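PDB 3I4K: muconate lactonizing enzyme from Corynebacterium glutamicum, which belongs to the enolase superfamily, joining an N-terminal capping domain to a beta/alpha barrel that holds a magnesium ion. Local coordinates for residues 138-143 against 328-334; 166-172 against 195-201; 211-215 against 239-244. All coordinates share one frame; numbering follows the deposited sequence.

How the interactions relate
Following the chain, strand 137-144 opens the barrel and supplies one half of interaction 1; its partner, 328-334, arrives about 185 residues later, where strand 327-328 leads into helix 332-335, so this contact closes a long loop enclosing the other two. Interaction 2 closes a shorter loop, a beta-alpha-beta unit between strands 167-171 and 196-200. Interaction 3 follows in series, packing helix 207-219 on helix 234-244 and closing a short loop across strand 224-226. Interactions 1 and 2 touch, because strands 137-144 and 167-171 are neighbours in the sheet: W142 O meets K169 N, and T141 OG1 meets S167 OG. Interaction 3 lies in the outer helical layer, its centre about 17 Å from that of interaction 2.

Interaction 1 of 3, residues 138-143 against 328-334; sequences VDVTWA and TELFGPQ
The phenyl ring of F331 lies against the six-membered ring of W142, where the end of the beta/alpha barrel returns to its first strand, 137-144. Ring centroids are 4.8 Å apart and the planes are inclined by 53°, an oblique pairing. F331 CG sits between its backbone N and carbonyl carbon (chi1 63°), which stands the ring up against 142-143: CD1 reaches W142 CZ3 at 3.6 Å, and CZ, the ring atom farthest from CB, meets A143 CB at 3.4 Å. Q334 adds its amide oxygen: OE1 packs 3.6 Å from W142 CZ3 and is hydrogen-bonded to R159. E329 turns from this seam to the metal pocket, where OE1 forms a salt bridge to K169 and OE2 accepts from T303 N.

Earlier in both segments, a single beta bridge joins V140 to T328. T141 N donates to T328 O at 2.7 Å, and water 1 donates to that same oxygen and bonds T141 OG1, itself hydrogen-bonded to S167 OG. V138 packs its CB on T328 CG2. The carbonyl oxygen of D139 is gripped twice by T328: by N from above the carbonyl plane at 3.0 Å, and by OG1 at 2.7 Å.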
loop_
_atom_site.group_PDB
_atom_site.type_symbol
_atom_site.label_atom_id
_atom_site.label_comp_id
_atom_site.label_asym_id
_atom_site.label_seq_id
_atom_site.Cartn_x
_atom_site.Cartn_y
_atom_site.Cartn_z
ATOM N N VAL A 138 7.401 6.157 -18.751
ATOM C CA VAL A 138 5.976 6.454 -18.652
ATOM C C VAL A 138 5.520 7.454 -19.703
ATOM O O VAL A 138 6.330 8.186 -20.276
ATOM C CB VAL A 138 5.621 7.043 -17.256
ATOM C CG1 VAL A 138 5.942 6.035 -16.158
ATOM C CG2 VAL A 138 6.401 8.334 -17.013
ATOM N N ASP A 139 4.221 7.478 -19.972
ATOM C CA ASP A 139 3.700 8.441 -20.921
ATOM C C ASP A 139 3.557 9.764 -20.179
ATOM O O ASP A 139 3.374 9.790 -18.957
ATOM C CB ASP A 139 2.361 7.981 -21.483
ATOM C CG ASP A 139 2.510 6.783 -22.405
ATOM O OD1 ASP A 139 3.412 6.816 -23.271
ATOM O OD2 ASP A 139 1.737 5.812 -22.274
ATOM N N VAL A 140 3.663 10.861 -20.917
ATOM C CA VAL A 140 3.568 12.178 -20.315
ATOM C C VAL A 140 2.571 13.056 -21.046
ATOM O O VAL A 140 2.669 13.265 -22.260
ATOM C CB VAL A 140 4.955 12.877 -20.292
ATOM C CG1 VAL A 140 4.847 14.261 -19.638
ATOM C CG2 VAL A 140 5.948 12.016 -19.527
ATOM N N THR A 141 1.595 13.544 -20.290
ATOM C CA THR A 141 0.566 14.433 -20.807
ATOM C C THR A 141 1.115 15.837 -20.583
ATOM O O THR A 141 1.627 16.135 -19.502
ATOM C CB THR A 141 -0.764 14.290 -20.012
ATOM O OG1 THR A 141 -1.276 12.961 -20.156
ATOM C CG2 THR A 141 -1.801 15.288 -20.516
ATOM N N TRP A 142 1.022 16.693 -21.596
ATOM C CA TRP A 142 1.517 18.062 -21.464
ATOM C C TRP A 142 0.367 18.994 -21.097
ATOM O O TRP A 142 -0.662 19.021 -21.770
ATOM C CB TRP A 142 2.194 18.526 -22.773
ATOM C CG TRP A 142 2.701 19.960 -22.737
ATOM C CD1 TRP A 142 2.114 21.053 -23.316
ATOM C CD2 TRP A 142 3.865 20.451 -22.047
ATOM N NE1 TRP A 142 2.837 22.191 -23.027
ATOM C CE2 TRP A 142 3.913 21.852 -22.251
ATOM C CE3 TRP A 142 4.867 19.846 -21.276
ATOM C CZ2 TRP A 142 4.927 22.659 -21.711
ATOM C CZ3 TRP A 142 5.885 20.654 -20.734
ATOM C CH2 TRP A 142 5.899 22.044 -20.958
ATOM N N ALA A 143 0.545 19.745 -20.014
ATOM C CA ALA A 143 -0.481 20.675 -19.553
ATOM C C ALA A 143 -0.155 22.118 -19.943
ATOM O O ALA A 143 0.971 22.585 -19.783
ATOM C CB ALA A 143 -0.634 20.574 -18.037
ATOM N N THR A 328 1.073 9.712 -17.084
ATOM C CA THR A 328 1.422 10.754 -16.123
ATOM C C THR A 328 1.425 12.129 -16.804
ATOM O O THR A 328 1.115 12.255 -17.985
ATOM C CB THR A 328 2.852 10.554 -15.577
ATOM O OG1 THR A 328 3.791 11.023 -16.560
ATOM C CG2 THR A 328 3.140 9.072 -15.298
ATOM N N GLU A 329 1.782 13.146 -16.029
ATOM C CA GLU A 329 1.908 14.522 -16.511
ATOM C C GLU A 329 3.129 15.066 -15.778
ATOM O O GLU A 329 3.161 16.222 -15.360
ATOM C CB GLU A 329 0.670 15.360 -16.157
ATOM C CG GLU A 329 0.230 15.246 -14.706
ATOM C CD GLU A 329 -0.743 16.338 -14.282
ATOM O OE1 GLU A 329 -1.466 16.878 -15.146
ATOM O OE2 GLU A 329 -0.784 16.643 -13.070
ATOM N N LEU A 330 4.132 14.209 -15.618
ATOM C CA LEU A 330 5.355 14.577 -14.908
ATOM C C LEU A 330 6.325 15.308 -15.834
ATOM O O LEU A 330 7.371 14.774 -16.211
ATOM C CB LEU A 330 6.006 13.321 -14.319
ATOM C CG LEU A 330 5.189 12.647 -13.213
ATOM C CD1 LEU A 330 5.863 11.354 -12.785
ATOM C CD2 LEU A 330 5.057 13.589 -12.020
ATOM N N PHE A 331 5.951 16.540 -16.179
ATOM C CA PHE A 331 6.711 17.398 -17.078
ATOM C C PHE A 331 7.307 18.602 -16.357
ATOM O O PHE A 331 7.954 19.445 -16.977
ATOM C CB PHE A 331 5.786 17.891 -18.185
ATOM C CG PHE A 331 4.643 18.737 -17.686
ATOM C CD1 PHE A 331 4.834 20.077 -17.360
ATOM C CD2 PHE A 331 3.374 18.185 -17.518
ATOM C CE1 PHE A 331 3.779 20.860 -16.874
ATOM C CE2 PHE A 331 2.313 18.955 -17.031
ATOM C CZ PHE A 331 2.515 20.292 -16.710
ATOM N N GLY A 332 7.076 18.681 -15.051
ATOM C CA GLY A 332 7.583 19.789 -14.257
ATOM C C GLY A 332 8.916 20.350 -14.728
ATOM O O GLY A 332 8.993 21.525 -15.111
ATOM N N PRO A 333 9.985 19.531 -14.714
ATOM C CA PRO A 333 11.331 19.930 -15.136
ATOM C C PRO A 333 11.371 20.728 -16.439
ATOM O O PRO A 333 12.164 21.662 -16.573
ATOM C CB PRO A 333 12.062 18.596 -15.244
ATOM C CG PRO A 333 11.431 17.800 -14.133
ATOM C CD PRO A 333 9.964 18.108 -14.329
ATOM N N GLN A 334 10.515 20.364 -17.389
ATOM C CA GLN A 334 10.464 21.048 -18.674
ATOM C C GLN A 334 9.906 22.464 -18.595
ATOM O O GLN A 334 10.276 23.329 -19.390
ATOM C CB GLN A 334 9.632 20.243 -19.672
ATOM C CG GLN A 334 10.243 18.912 -20.059
ATOM C CD GLN A 334 9.559 18.295 -21.264
ATOM O OE1 GLN A 334 8.354 18.021 -21.243
ATOM N NE2 GLN A 334 10.325 18.077 -22.328
HETATM O O HOH W 1 -0.265 10.327 -19.968
#

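Interaction 2 of 3, residues 166-172 against 195-201; sequences RSFKLKM and VSLRIDI. With MG (magnesium ion), chain J; ACY (acetic acid), chain I.
F168 N donates to S196 O within the parallel pairing of strands 167-171 and 196-200. The backbone bonds run in the regular parallel pattern: S196 N to R166 O is the first, R198 N gives its hydrogen to F168 O, L170 N donates to R198 O, and M172 N closes the far end on D200 O. The bond from D200 N to L170 O is more bent, N-H...O angle 139°, and its donor stands above the carbonyl plane.

Apolar contacts lie on the face of F168, L170, L197 and I199, turned to the surrounding helices. V195 CG2 meets the edge of the F168 ring at CD2, 3.6 Å away, and helix 149-163 packs on both residues. At the other end the selenium of M172 reaches I199 CB at 3.8 Å.

Polar side chains fill the opposite face, inside the barrel. S167 CB rests over one face of the R198 guanidinium, which S196 OG meets at the edge, accepting from NE at 3.0 Å; S196 OG is also tied to E223. K169 runs out fully extended, CG anti to its backbone N (chi1 170°), carrying NZ past D200 CB to the edge of the metal site. There NZ donates to OXT of the bound acetic acid at 2.8 Å and makes a weak bond to D200 OD2 at 3.2 Å within a salt bridge; E226 is a further salt-bridge partner.

D200 OD2 binds the magnesium ion at 2.3 Å, while OD1 accepts from N202 N and lies 2.7 Å from metal-bound water 2, which probably donates to it. Both O and OXT of the acetic acid, probably from the crystallisation liquor, also bind the ion. E226 and D251 complete the protein ligands, a carboxylate site at the C-terminal strand ends characteristic of enolase-superfamily barrels, here built onto a beta-alpha-beta unit.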
loop_
_atom_site.group_PDB
_atom_site.type_symbol
_atom_site.label_atom_id
_atom_site.label_comp_id
_atom_site.label_asym_id
_atom_site.label_seq_id
_atom_site.Cartn_x
_atom_site.Cartn_y
_atom_site.Cartn_z
ATOM N N ARG A 166 1.168 12.788 -26.838
ATOM C CA ARG A 166 -0.037 12.310 -27.498
ATOM C C ARG A 166 -1.290 12.779 -26.754
ATOM O O ARG A 166 -2.412 12.555 -27.206
ATOM C CB ARG A 166 -0.010 10.782 -27.564
ATOM C CG ARG A 166 1.355 10.212 -27.933
ATOM C CD ARG A 166 1.196 9.005 -28.831
ATOM N NE ARG A 166 0.424 9.348 -30.026
ATOM C CZ ARG A 166 0.085 8.480 -30.976
ATOM N NH1 ARG A 166 0.448 7.206 -30.878
ATOM N NH2 ARG A 166 -0.609 8.890 -32.032
ATOM N N SER A 167 -1.090 13.422 -25.609
ATOM C CA SER A 167 -2.198 13.933 -24.815
ATOM C C SER A 167 -1.856 15.301 -24.225
ATOM O O SER A 167 -0.715 15.552 -23.804
ATOM C CB SER A 167 -2.557 12.949 -23.683
ATOM O OG SER A 167 -1.578 12.952 -22.655
ATOM N N PHE A 168 -2.861 16.172 -24.196
ATOM C CA PHE A 168 -2.711 17.524 -23.677
ATOM C C PHE A 168 -3.813 17.897 -22.685
ATOM O O PHE A 168 -4.985 17.582 -22.883
ATOM C CB PHE A 168 -2.701 18.511 -24.846
ATOM C CG PHE A 168 -1.488 18.392 -25.716
ATOM C CD1 PHE A 168 -0.298 19.028 -25.360
ATOM C CD2 PHE A 168 -1.514 17.606 -26.864
ATOM C CE1 PHE A 168 0.848 18.880 -26.135
ATOM C CE2 PHE A 168 -0.376 17.451 -27.644
ATOM C CZ PHE A 168 0.809 18.088 -27.279
ATOM N N LYS A 169 -3.411 18.574 -21.618
ATOM C CA LYS A 169 -4.322 19.022 -20.569
ATOM C C LYS A 169 -4.403 20.555 -20.606
ATOM O O LYS A 169 -3.377 21.244 -20.526
ATOM C CB LYS A 169 -3.797 18.541 -19.218
ATOM C CG LYS A 169 -4.484 19.102 -17.994
ATOM C CD LYS A 169 -3.776 18.578 -16.758
ATOM C CE LYS A 169 -4.087 19.394 -15.536
ATOM N NZ LYS A 169 -3.492 18.747 -14.338
ATOM N N LEU A 170 -5.623 21.076 -20.732
ATOM C CA LEU A 170 -5.868 22.518 -20.795
ATOM C C LEU A 170 -6.479 23.078 -19.508
ATOM O O LEU A 170 -7.617 22.750 -19.155
ATOM C CB LEU A 170 -6.815 22.830 -21.953
ATOM C CG LEU A 170 -6.380 22.369 -23.343
ATOM C CD1 LEU A 170 -7.543 22.442 -24.311
ATOM C CD2 LEU A 170 -5.236 23.238 -23.805
ATOM N N LYS A 171 -5.731 23.928 -18.813
ATOM C CA LYS A 171 -6.232 24.534 -17.588
ATOM C C LYS A 171 -7.313 25.551 -17.969
ATOM O O LYS A 171 -7.235 26.176 -19.023
ATOM C CB LYS A 171 -5.086 25.220 -16.826
ATOM C CG LYS A 171 -4.114 24.249 -16.133
ATOM C CD LYS A 171 -2.843 24.948 -15.638
ATOM C CE LYS A 171 -2.029 24.093 -14.655
ATOM N NZ LYS A 171 -1.468 22.810 -15.179
HETATM N N MSE A 172 -8.328 25.689 -17.121
HETATM C CA MSE A 172 -9.430 26.620 -17.349
HETATM C C MSE A 172 -9.793 27.254 -16.016
HETATM O O MSE A 172 -9.176 26.966 -14.998
HETATM C CB MSE A 172 -10.673 25.890 -17.856
HETATM C CG MSE A 172 -10.488 25.021 -19.078
HETATM SE SE MSE A 172 -12.185 24.163 -19.545
HETATM C CE MSE A 172 -13.120 25.714 -20.264
ATOM N N VAL A 195 -4.841 14.310 -30.944
ATOM C CA VAL A 195 -4.471 13.987 -29.575
ATOM C C VAL A 195 -5.648 13.884 -28.611
ATOM O O VAL A 195 -6.781 14.230 -28.946
ATOM C CB VAL A 195 -3.479 15.030 -29.006
ATOM C CG1 VAL A 195 -2.179 15.009 -29.801
ATOM C CG2 VAL A 195 -4.095 16.411 -29.051
ATOM N N SER A 196 -5.359 13.391 -27.412
ATOM C CA SER A 196 -6.356 13.242 -26.359
ATOM C C SER A 196 -6.374 14.550 -25.585
ATOM O O SER A 196 -5.345 14.980 -25.058
ATOM C CB SER A 196 -5.974 12.086 -25.423
ATOM O OG SER A 196 -6.820 12.044 -24.275
ATOM N N LEU A 197 -7.541 15.181 -25.512
ATOM C CA LEU A 197 -7.666 16.451 -24.811
ATOM C C LEU A 197 -8.388 16.339 -23.475
ATOM O O LEU A 197 -9.479 15.781 -23.406
ATOM C CB LEU A 197 -8.400 17.460 -25.700
ATOM C CG LEU A 197 -7.702 17.835 -27.012
ATOM C CD1 LEU A 197 -8.571 18.801 -27.802
ATOM C CD2 LEU A 197 -6.339 18.462 -26.702
ATOM N N ARG A 198 -7.767 16.878 -22.427
ATOM C CA ARG A 198 -8.333 16.888 -21.081
ATOM C C ARG A 198 -8.316 18.334 -20.591
ATOM O O ARG A 198 -7.543 19.149 -21.100
ATOM C CB ARG A 198 -7.485 16.068 -20.100
ATOM C CG ARG A 198 -7.186 14.643 -20.507
ATOM C CD ARG A 198 -5.989 14.599 -21.426
ATOM N NE ARG A 198 -5.668 13.235 -21.815
ATOM C CZ ARG A 198 -4.996 12.383 -21.057
ATOM N NH1 ARG A 198 -4.563 12.754 -19.857
ATOM N NH2 ARG A 198 -4.751 11.162 -21.509
ATOM N N ILE A 199 -9.176 18.650 -19.621
ATOM C CA ILE A 199 -9.200 19.985 -19.036
ATOM C C ILE A 199 -9.070 19.872 -17.520
ATOM O O ILE A 199 -9.128 18.772 -16.960
ATOM C CB ILE A 199 -10.482 20.772 -19.410
ATOM C CG1 ILE A 199 -11.732 20.024 -18.951
ATOM C CG2 ILE A 199 -10.513 21.031 -20.900
ATOM C CD1 ILE A 199 -12.122 20.337 -17.521
ATOM N N ASP A 200 -8.860 21.008 -16.865
ATOM C CA ASP A 200 -8.714 21.057 -15.414
ATOM C C ASP A 200 -9.079 22.479 -14.994
ATOM O O ASP A 200 -8.430 23.441 -15.419
ATOM C CB ASP A 200 -7.267 20.729 -15.018
ATOM C CG ASP A 200 -7.066 20.687 -13.513
ATOM O OD1 ASP A 200 -8.046 20.933 -12.786
ATOM O OD2 ASP A 200 -5.933 20.414 -13.045
ATOM N N ILE A 201 -10.125 22.611 -14.182
ATOM C CA ILE A 201 -10.580 23.920 -13.737
ATOM C C ILE A 201 -10.193 24.220 -12.296
ATOM O O ILE A 201 -10.595 25.241 -11.729
ATOM C CB ILE A 201 -12.100 24.039 -13.887
ATOM C CG1 ILE A 201 -12.535 23.300 -15.156
ATOM C CG2 ILE A 201 -12.503 25.521 -14.018
ATOM C CD1 ILE A 201 -14.008 23.394 -15.450
HETATM MG MG MG J . -5.264 19.393 -11.130
HETATM C C ACY I . -2.949 20.617 -10.856
HETATM O O ACY I . -3.900 21.053 -10.229
HETATM O OXT ACY I . -3.094 19.543 -11.633
HETATM C CH3 ACY I . -1.597 21.278 -10.762
HETATM O O HOH W 2 -7.153 19.963 -10.426
#

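Interaction 3 of 3, residues 211-215 against 239-244; sequences LHYLP and EITRRT
L214 CD1 and L211 CD2 pack against I240, joining two successive outer helices of the beta/alpha barrel, 207-219 and 234-244. The short helical segments cross at -46° with their axes 9.9 Å apart, and no hydrogen bond spans them. The tight part is the inner one: L214 CD1 and I240 CD1 are only 3.3 Å apart, closer than usual van der Waals contact, so their exact placement is doubtful. Both side chains also rest on F225 of strand 224-226 beneath. Beside them L211 CD2 lies against I240, 3.8 Å from CA and 3.9 Å from CG2.

Toward solvent the contact becomes looser and more polar. The other methyl of L211, CD1, lies under one face of the R243 guanidinium, offset toward the rim and 3.7 Å from NH1. An extended R243 chain carries the group across L211 at about a right angle, and E239 helps fix its rotation: R243 NE donates to OE1 at 2.7 Å, almost in the guanidinium plane. R242 grips the other carboxylate oxygen, OE2, side-on with NE and NH2, so one acid joins two exposed arginines.

At the C-terminal end of helix 234-244, T244 CG2 meets P215 CG at 3.9 Å. The hydroxyl of T244 turns back along its own helix, OG1 donating to I240 O at 2.8 Å from the face opposite to that used by T244 N.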
loop_
_atom_site.group_PDB
_atom_site.type_symbol
_atom_site.label_atom_id
_atom_site.label_comp_id
_atom_site.label_asym_id
_atom_site.label_seq_id
_atom_site.Cartn_x
_atom_site.Cartn_y
_atom_site.Cartn_z
ATOM N N LEU A 211 -22.237 21.887 -14.952
ATOM C CA LEU A 211 -23.296 21.099 -15.582
ATOM C C LEU A 211 -23.851 21.754 -16.841
ATOM O O LEU A 211 -24.352 21.075 -17.740
ATOM C CB LEU A 211 -24.428 20.854 -14.581
ATOM C CG LEU A 211 -24.005 19.994 -13.381
ATOM C CD1 LEU A 211 -25.082 20.001 -12.318
ATOM C CD2 LEU A 211 -23.714 18.570 -13.846
ATOM N N HIS A 212 -23.755 23.074 -16.911
ATOM C CA HIS A 212 -24.257 23.792 -18.073
ATOM C C HIS A 212 -23.287 23.788 -19.258
ATOM O O HIS A 212 -23.679 23.496 -20.381
ATOM C CB HIS A 212 -24.601 25.234 -17.675
ATOM C CG HIS A 212 -25.191 26.046 -18.784
ATOM N ND1 HIS A 212 -24.437 26.548 -19.824
ATOM C CD2 HIS A 212 -26.466 26.437 -19.019
ATOM C CE1 HIS A 212 -25.223 27.214 -20.652
ATOM N NE2 HIS A 212 -26.459 27.161 -20.187
ATOM N N TYR A 213 -22.016 24.073 -19.006
ATOM C CA TYR A 213 -21.038 24.154 -20.094
ATOM C C TYR A 213 -20.252 22.897 -20.465
ATOM O O TYR A 213 -19.962 22.686 -21.642
ATOM C CB TYR A 213 -20.058 25.293 -19.802
ATOM C CG TYR A 213 -20.717 26.657 -19.760
ATOM C CD1 TYR A 213 -20.961 27.379 -20.931
ATOM C CD2 TYR A 213 -21.127 27.211 -18.548
ATOM C CE1 TYR A 213 -21.604 28.624 -20.891
ATOM C CE2 TYR A 213 -21.764 28.445 -18.499
ATOM C CZ TYR A 213 -22.000 29.145 -19.672
ATOM O OH TYR A 213 -22.632 30.363 -19.603
ATOM N N LEU A 214 -19.895 22.069 -19.485
ATOM C CA LEU A 214 -19.125 20.868 -19.789
ATOM C C LEU A 214 -19.728 20.042 -20.926
ATOM O O LEU A 214 -18.993 19.444 -21.700
ATOM C CB LEU A 214 -18.932 20.007 -18.534
ATOM C CG LEU A 214 -18.053 20.622 -17.430
ATOM C CD1 LEU A 214 -17.851 19.614 -16.297
ATOM C CD2 LEU A 214 -16.708 21.037 -18.016
ATOM N N PRO A 215 -21.070 19.999 -21.046
ATOM C CA PRO A 215 -21.653 19.212 -22.143
ATOM C C PRO A 215 -21.117 19.704 -23.497
ATOM O O PRO A 215 -20.882 18.909 -24.409
ATOM C CB PRO A 215 -23.150 19.466 -21.992
ATOM C CG PRO A 215 -23.308 19.644 -20.512
ATOM C CD PRO A 215 -22.130 20.536 -20.174
ATOM N N GLU A 239 -22.412 13.496 -10.872
ATOM C CA GLU A 239 -23.484 14.041 -11.688
ATOM C C GLU A 239 -22.974 14.562 -13.035
ATOM O O GLU A 239 -23.646 14.378 -14.053
ATOM C CB GLU A 239 -24.214 15.162 -10.930
ATOM C CG GLU A 239 -25.468 15.708 -11.635
ATOM C CD GLU A 239 -26.530 14.641 -11.915
ATOM O OE1 GLU A 239 -27.484 14.925 -12.674
ATOM O OE2 GLU A 239 -26.428 13.520 -11.376
ATOM N N ILE A 240 -21.793 15.185 -13.079
ATOM C CA ILE A 240 -21.366 15.679 -14.385
ATOM C C ILE A 240 -21.127 14.516 -15.332
ATOM O O ILE A 240 -21.394 14.625 -16.524
ATOM C CB ILE A 240 -20.088 16.595 -14.370
ATOM C CG1 ILE A 240 -18.842 15.756 -14.542
ATOM C CG2 ILE A 240 -20.018 17.461 -13.121
ATOM C CD1 ILE A 240 -17.745 16.539 -15.185
ATOM N N THR A 241 -20.644 13.390 -14.809
ATOM C CA THR A 241 -20.415 12.223 -15.658
ATOM C C THR A 241 -21.760 11.631 -16.096
ATOM O O THR A 241 -21.917 11.204 -17.244
ATOM C CB THR A 241 -19.581 11.156 -14.917
ATOM O OG1 THR A 241 -18.227 11.614 -14.822
ATOM C CG2 THR A 241 -19.606 9.807 -15.664
ATOM N N ARG A 242 -22.723 11.603 -15.178
ATOM C CA ARG A 242 -24.047 11.083 -15.490
ATOM C C ARG A 242 -24.641 11.837 -16.684
ATOM O O ARG A 242 -25.164 11.223 -17.614
ATOM C CB ARG A 242 -24.991 11.209 -14.277
ATOM C CG ARG A 242 -24.961 10.010 -13.325
ATOM C CD ARG A 242 -26.254 9.897 -12.515
ATOM N NE ARG A 242 -26.291 10.846 -11.404
ATOM C CZ ARG A 242 -25.934 10.559 -10.154
ATOM N NH1 ARG A 242 -25.515 9.334 -9.837
ATOM N NH2 ARG A 242 -25.987 11.502 -9.222
ATOM N N ARG A 243 -24.537 13.165 -16.662
ATOM C CA ARG A 243 -25.088 13.981 -17.740
ATOM C C ARG A 243 -24.253 14.090 -19.008
ATOM O O ARG A 243 -24.808 14.345 -20.067
ATOM C CB ARG A 243 -25.397 15.396 -17.245
ATOM C CG ARG A 243 -26.388 15.437 -16.107
ATOM C CD ARG A 243 -26.901 16.834 -15.860
ATOM N NE ARG A 243 -27.477 16.941 -14.526
ATOM C CZ ARG A 243 -27.913 18.075 -13.997
ATOM N NH1 ARG A 243 -27.848 19.196 -14.702
ATOM N NH2 ARG A 243 -28.377 18.093 -12.753
ATOM N N THR A 244 -22.937 13.899 -18.918
ATOM C CA THR A 244 -22.092 14.023 -20.108
ATOM C C THR A 244 -21.419 12.752 -20.601
ATOM O O THR A 244 -20.892 12.721 -21.711
ATOM C CB THR A 244 -20.982 15.046 -19.888
ATOM O OG1 THR A 244 -20.033 14.525 -18.943
ATOM C CG2 THR A 244 -21.572 16.352 -19.370
#